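Local structure of leucine-rich repeat protein TpLRR (Treponema pallidum, 6MLX) at residues 25-30 with 51-56. The protein is of unknown function but folds as a secreted, probably periplasmic, leucine-rich repeat protein of the BspA type. Sequence-based numbering, arbitrary orientation.
Sequences TRYLGK and KAFYGC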
loop_
_atom_site.group_PDB
_atom_site.type_symbol
_atom_site.label_atom_id
_atom_site.label_comp_id
_atom_site.label_asym_id
_atom_site.label_seq_id
_atom_site.Cartn_x
_atom_site.Cartn_y
_atom_site.Cartn_z
ATOM N N THR A 25 -3.609 11.685 -14.399
ATOM C CA THR A 25 -4.633 12.243 -13.530
ATOM C C THR A 25 -5.947 11.480 -13.588
ATOM O O THR A 25 -6.723 11.552 -12.629
ATOM C CB THR A 25 -4.888 13.717 -13.876
ATOM O OG1 THR A 25 -5.342 13.817 -15.232
ATOM C CG2 THR A 25 -3.615 14.507 -13.737
ATOM N N ARG A 26 -6.225 10.761 -14.670
ATOM C CA ARG A 26 -7.454 9.982 -14.675
ATOM C C ARG A 26 -7.335 8.867 -15.707
ATOM O O ARG A 26 -6.765 9.056 -16.787
ATOM C CB ARG A 26 -8.683 10.872 -14.944
ATOM C CG ARG A 26 -10.035 10.173 -14.832
ATOM C CD ARG A 26 -10.282 9.642 -13.385
ATOM N NE ARG A 26 -11.704 9.404 -13.107
ATOM C CZ ARG A 26 -12.179 8.453 -12.298
ATOM N NH1 ARG A 26 -11.369 7.609 -11.683
ATOM N NH2 ARG A 26 -13.487 8.338 -12.115
ATOM N N TYR A 27 -7.839 7.692 -15.343
ATOM C CA TYR A 27 -8.065 6.616 -16.289
ATOM C C TYR A 27 -9.524 6.678 -16.714
ATOM O O TYR A 27 -10.421 6.665 -15.863
ATOM C CB TYR A 27 -7.720 5.263 -15.675
ATOM C CG TYR A 27 -8.161 4.081 -16.514
ATOM C CD1 TYR A 27 -7.683 3.899 -17.805
ATOM C CD2 TYR A 27 -9.042 3.140 -16.000
ATOM C CE1 TYR A 27 -8.076 2.815 -18.566
ATOM C CE2 TYR A 27 -9.449 2.058 -16.744
ATOM C CZ TYR A 27 -8.966 1.896 -18.027
ATOM O OH TYR A 27 -9.375 0.808 -18.749
ATOM N N LEU A 28 -9.750 6.758 -18.024
ATOM C CA LEU A 28 -11.087 6.949 -18.573
ATOM C C LEU A 28 -11.749 5.653 -19.008
ATOM O O LEU A 28 -12.982 5.561 -18.989
ATOM C CB LEU A 28 -11.030 7.914 -19.769
ATOM C CG LEU A 28 -10.328 9.248 -19.477
ATOM C CD1 LEU A 28 -10.090 10.098 -20.733
ATOM C CD2 LEU A 28 -11.081 10.037 -18.419
ATOM N N GLY A 29 -10.973 4.644 -19.381
ATOM C CA GLY A 29 -11.539 3.419 -19.906
ATOM C C GLY A 29 -12.212 2.591 -18.826
ATOM O O GLY A 29 -12.405 3.009 -17.682
ATOM N N LYS A 30 -12.605 1.385 -19.221
ATOM C CA LYS A 30 -13.199 0.419 -18.298
ATOM C C LYS A 30 -12.778 -0.986 -18.695
ATOM O O LYS A 30 -13.586 -1.921 -18.711
ATOM C CB LYS A 30 -14.731 0.529 -18.246
ATOM C CG LYS A 30 -15.303 1.928 -18.501
ATOM C CD LYS A 30 -16.676 2.151 -17.856
ATOM C CE LYS A 30 -17.382 3.373 -18.481
ATOM N NZ LYS A 30 -17.213 4.607 -17.643
ATOM N N LYS A 51 -6.578 10.104 -6.749
ATOM C CA LYS A 51 -7.871 9.575 -7.199
ATOM C C LYS A 51 -7.901 9.215 -8.689
ATOM O O LYS A 51 -8.976 9.182 -9.302
ATOM C CB LYS A 51 -9.024 10.556 -6.893
ATOM C CG LYS A 51 -9.231 10.891 -5.422
ATOM C CD LYS A 51 -10.378 11.903 -5.187
ATOM C CE LYS A 51 -11.500 11.285 -4.340
ATOM N NZ LYS A 51 -11.969 12.173 -3.181
ATOM N N ALA A 52 -6.754 8.922 -9.301
ATOM C CA ALA A 52 -6.732 8.720 -10.748
ATOM C C ALA A 52 -7.513 7.470 -11.165
ATOM O O ALA A 52 -8.116 7.440 -12.244
ATOM C CB ALA A 52 -5.286 8.651 -11.242
ATOM N N PHE A 53 -7.513 6.422 -10.337
ATOM C CA PHE A 53 -8.318 5.235 -10.622
ATOM C C PHE A 53 -9.442 5.076 -9.607
ATOM O O PHE A 53 -9.917 3.965 -9.368
ATOM C CB PHE A 53 -7.473 3.961 -10.648
ATOM C CG PHE A 53 -6.456 3.912 -11.749
ATOM C CD1 PHE A 53 -6.644 3.091 -12.847
ATOM C CD2 PHE A 53 -5.306 4.673 -11.680
ATOM C CE1 PHE A 53 -5.696 3.033 -13.858
ATOM C CE2 PHE A 53 -4.361 4.624 -12.681
ATOM C CZ PHE A 53 -4.555 3.805 -13.775
ATOM N N TYR A 54 -9.848 6.179 -8.993
ATOM C CA TYR A 54 -10.870 6.157 -7.960
ATOM C C TYR A 54 -12.154 5.509 -8.481
ATOM O O TYR A 54 -12.696 5.924 -9.511
ATOM C CB TYR A 54 -11.116 7.589 -7.504
ATOM C CG TYR A 54 -12.077 7.763 -6.374
ATOM C CD1 TYR A 54 -11.631 7.803 -5.055
ATOM C CD2 TYR A 54 -13.430 7.918 -6.617
ATOM C CE1 TYR A 54 -12.514 7.979 -4.005
ATOM C CE2 TYR A 54 -14.329 8.091 -5.573
ATOM C CZ TYR A 54 -13.862 8.129 -4.272
ATOM O OH TYR A 54 -14.744 8.301 -3.230
ATOM N N GLY A 55 -12.615 4.470 -7.783
ATOM C CA GLY A 55 -13.857 3.809 -8.132
ATOM C C GLY A 55 -13.854 2.976 -9.395
ATOM O O GLY A 55 -14.932 2.636 -9.896
ATOM N N CYS A 56 -12.688 2.611 -9.931
ATOM C CA CYS A 56 -12.650 1.866 -11.196
ATOM C C CYS A 56 -12.915 0.388 -10.914
ATOM O O CYS A 56 -12.021 -0.463 -10.954
ATOM C CB CYS A 56 -11.324 2.070 -11.913
ATOM S SG CYS A 56 -11.091 3.751 -12.543
#
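This is a contact between a strand end and a loop, near the N-terminal end of the solenoid. The end of strand 22-27 packs against the turn-rich loop that follows strand 43-48. Ala52 O takes two donors. Tyr27 N donates to Ala52 O at 3.1 Å, from above the carbonyl plane. Arg26 NH1 adds a weak hydrogen bond to Ala52 O at 3.3 Å. Arg26 NH1 also donates to Tyr54 O at 3.1 Å, a stronger bond, nearly straight (163°), on a lone pair and close to the guanidinium plane. Arg26 CG is anti to the backbone N, and the chain bends at chi2 (63°). The side chain starts away from the loop, yet NH1 ends up between the two carbonyls. Thr25 O meets Ala52 CA at 3.4 Å in a CA-H...O contact. The loop holds a type I turn, Lys51 to Tyr54, and then a type II turn, Phe53 to Cys56. It belongs to the BspA-type leucine-rich repeat region, where Phe53 is buried and its ring stacks on that of Phe76. Phe53 also takes Tyr27 CB over one ring face, a CH-pi contact with 3.9 Å from CB to the ring centroid. The Tyr27 and Phe53 rings lie almost parallel (22°) but so displaced that there is little stacking. Cys56 SG lies at the Tyr27 ring edge, 4.1 Å from Tyr27 CD2. The Tyr27 hydroxyl is hydrogen-bonded to Gly31 N, which fixes the far end of the ring. In the antiparallel pairing with strand 11-15, Thr25 and Arg26 both bond to Gln12, a classic beta bulge.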